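Local atomic coordinates of proline-tRNA synthetase class II aaRS (Ybak RNA binding domain plus tRNA synthetase) (Cryptosporidium parvum, PDB entry 5XIO), a protein that probably catalyses the ATP-dependent attachment of L-proline to its cognate tRNA, releasing AMP and diphosphate, and is bound here by the inhibitor halofuginone. Residues V289-I294 with V346-E351. Numbering follows the deposited sequence.
Sequences VQVIII and VCLRFE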
loop_
_atom_site.group_PDB
_atom_site.type_symbol
_atom_site.label_atom_id
_atom_site.label_comp_id
_atom_site.label_asym_id
_atom_site.label_seq_id
_atom_site.Cartn_x
_atom_site.Cartn_y
_atom_site.Cartn_z
ATOM N N VAL A 289 -9.236 -9.863 -15.834
ATOM C CA VAL A 289 -10.471 -10.175 -16.592
ATOM C C VAL A 289 -10.629 -11.699 -16.734
ATOM O O VAL A 289 -9.740 -12.335 -17.263
ATOM C CB VAL A 289 -10.427 -9.489 -17.960
ATOM C CG1 VAL A 289 -11.473 -10.057 -18.881
ATOM C CG2 VAL A 289 -10.690 -8.005 -17.799
ATOM N N GLN A 290 -11.740 -12.272 -16.258
ATOM C CA GLN A 290 -12.014 -13.711 -16.385
ATOM C C GLN A 290 -12.731 -14.155 -17.691
ATOM O O GLN A 290 -12.524 -15.284 -18.203
ATOM C CB GLN A 290 -12.855 -14.136 -15.229
ATOM C CG GLN A 290 -12.190 -13.822 -13.879
ATOM C CD GLN A 290 -13.122 -14.010 -12.722
ATOM O OE1 GLN A 290 -14.265 -13.578 -12.797
ATOM N NE2 GLN A 290 -12.638 -14.599 -11.626
ATOM N N VAL A 291 -13.590 -13.269 -18.199
ATOM C CA VAL A 291 -14.407 -13.509 -19.411
ATOM C C VAL A 291 -14.336 -12.277 -20.281
ATOM O O VAL A 291 -14.580 -11.137 -19.779
ATOM C CB VAL A 291 -15.883 -13.733 -19.085
ATOM C CG1 VAL A 291 -16.671 -13.936 -20.378
ATOM C CG2 VAL A 291 -16.053 -14.915 -18.138
ATOM N N ILE A 292 -13.943 -12.510 -21.537
ATOM C CA ILE A 292 -14.011 -11.530 -22.587
ATOM C C ILE A 292 -15.042 -11.950 -23.680
ATOM O O ILE A 292 -15.041 -13.076 -24.182
ATOM C CB ILE A 292 -12.650 -11.309 -23.234
ATOM C CG1 ILE A 292 -12.668 -10.027 -24.081
ATOM C CG2 ILE A 292 -12.222 -12.507 -24.082
ATOM C CD1 ILE A 292 -12.766 -8.728 -23.275
ATOM N N ILE A 293 -15.941 -11.035 -24.023
ATOM C CA ILE A 293 -17.003 -11.310 -24.975
ATOM C C ILE A 293 -16.622 -10.699 -26.309
ATOM O O ILE A 293 -16.405 -9.487 -26.402
ATOM C CB ILE A 293 -18.325 -10.707 -24.504
ATOM C CG1 ILE A 293 -18.737 -11.356 -23.184
ATOM C CG2 ILE A 293 -19.399 -10.865 -25.592
ATOM C CD1 ILE A 293 -19.706 -10.518 -22.376
ATOM N N ILE A 294 -16.516 -11.535 -27.326
ATOM C CA ILE A 294 -16.151 -11.059 -28.651
ATOM C C ILE A 294 -17.276 -11.316 -29.655
ATOM O O ILE A 294 -17.492 -12.461 -30.056
ATOM C CB ILE A 294 -14.891 -11.748 -29.168
ATOM C CG1 ILE A 294 -13.741 -11.509 -28.190
ATOM C CG2 ILE A 294 -14.541 -11.235 -30.549
ATOM C CD1 ILE A 294 -12.515 -12.307 -28.535
ATOM N N VAL A 346 -6.685 -14.480 -20.346
ATOM C CA VAL A 346 -8.136 -14.477 -19.987
ATOM C C VAL A 346 -8.725 -15.915 -20.002
ATOM O O VAL A 346 -8.645 -16.614 -21.004
ATOM C CB VAL A 346 -8.952 -13.530 -20.892
ATOM C CG1 VAL A 346 -10.417 -13.519 -20.536
ATOM C CG2 VAL A 346 -8.381 -12.122 -20.831
ATOM N N CYS A 347 -9.315 -16.328 -18.884
ATOM C CA CYS A 347 -9.823 -17.675 -18.696
ATOM C C CYS A 347 -10.826 -18.203 -19.765
ATOM O O CYS A 347 -10.658 -19.312 -20.306
ATOM C CB CYS A 347 -10.473 -17.731 -17.308
ATOM S SG CYS A 347 -9.448 -16.947 -15.989
ATOM N N LEU A 348 -11.872 -17.411 -20.018
ATOM C CA LEU A 348 -12.945 -17.780 -20.896
ATOM C C LEU A 348 -13.105 -16.737 -21.970
ATOM O O LEU A 348 -13.179 -15.551 -21.665
ATOM C CB LEU A 348 -14.261 -17.890 -20.147
ATOM C CG LEU A 348 -14.364 -18.908 -19.014
ATOM C CD1 LEU A 348 -15.736 -18.807 -18.405
ATOM C CD2 LEU A 348 -14.104 -20.339 -19.425
ATOM N N ARG A 349 -13.346 -17.203 -23.197
ATOM C CA ARG A 349 -13.577 -16.334 -24.354
ATOM C C ARG A 349 -14.882 -16.663 -25.114
ATOM O O ARG A 349 -14.932 -17.606 -25.903
ATOM C CB ARG A 349 -12.385 -16.392 -25.311
ATOM C CG ARG A 349 -12.746 -16.149 -26.767
ATOM C CD ARG A 349 -11.524 -16.256 -27.665
ATOM N NE ARG A 349 -11.554 -17.460 -28.490
ATOM C CZ ARG A 349 -10.482 -18.183 -28.795
ATOM N NH1 ARG A 349 -9.288 -17.826 -28.342
ATOM N NH2 ARG A 349 -10.603 -19.265 -29.551
ATOM N N PHE A 350 -15.925 -15.872 -24.861
ATOM C CA PHE A 350 -17.233 -15.995 -25.488
ATOM C C PHE A 350 -17.209 -15.407 -26.932
ATOM O O PHE A 350 -16.945 -14.203 -27.126
ATOM C CB PHE A 350 -18.261 -15.188 -24.727
ATOM C CG PHE A 350 -18.687 -15.769 -23.425
ATOM C CD1 PHE A 350 -17.989 -16.801 -22.807
ATOM C CD2 PHE A 350 -19.753 -15.216 -22.778
ATOM C CE1 PHE A 350 -18.379 -17.278 -21.566
ATOM C CE2 PHE A 350 -20.149 -15.669 -21.539
ATOM C CZ PHE A 350 -19.466 -16.705 -20.927
ATOM N N GLU A 351 -17.488 -16.249 -27.930
ATOM C CA GLU A 351 -17.652 -15.802 -29.338
ATOM C C GLU A 351 -19.154 -15.658 -29.668
ATOM O O GLU A 351 -19.936 -16.571 -29.432
ATOM C CB GLU A 351 -16.995 -16.792 -30.300
ATOM C CG GLU A 351 -15.493 -16.986 -30.105
ATOM C CD GLU A 351 -14.956 -18.268 -30.763
ATOM O OE1 GLU A 351 -15.680 -18.871 -31.590
ATOM O OE2 GLU A 351 -13.804 -18.683 -30.461
#
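Gln290, Ile292 and Ile294 trade backbone hydrogen bonds with Leu348 and Phe350, joining two parallel strands in a ladder of four bonds. Leu348 N gives to Gln290 O (2.9 Å), and Ile292 uses both its polar backbone atoms, N to Leu348 O and O from Phe350 N. The last rung, Ile294 N to Phe350 O at 2.7 Å, is nearly straight (173°). Between the rungs, Val291 CA approaches Leu348 O at 3.3 Å in a CA-H...O contact.

Apolar packing dominates the face bearing Val291, Ile293, Leu348 and Phe350. Val291 divides its branches: CG2 meets Leu348 CD1 at 3.9 Å, while CG1, anti to the backbone N (chi1 179°), sits over the centre of the Phe350 ring in a CH-pi contact, 3.8 Å from the centroid. Ile293 CG1 reaches Phe350 CD2 obliquely. Beta-branched residues suit this place, since they favour extended backbone and present aliphatic groups to the ring, a methyl from Val291 and the CG1 methylene from Ile293; Val324 of the neighbouring strand 324-326 also touches Val291 and Ile293. Just ahead of the strands, Val346 CG1 packs against Val289 CG1 and reaches Ile292 CG2, and Val346 also touches Trp341 of helix 334-343.

The face bearing Ile292, Ile294, Arg349 and Glu351 carries the charged side chains of these two segments. Arg349 NE donates to the anti lone pair of Glu351 OE2 (3.2 Å), an oxygen close to the guanidinium plane, while NH1 forms a salt bridge with Glu342 and Tyr338 adds a cation-pi contact. The long arginine thus contributes an aliphatic stem, whose CD lies 4.2 Å from Ile294 CD1, and a charged end held by two carboxylates.

Away from the nucleotide and halofuginone pockets, strands 291-295 and 348-352 lie side by side within the mixed five-stranded sheet, flanked by helices, of the anticodon-binding domain characteristic of class IIa synthetases.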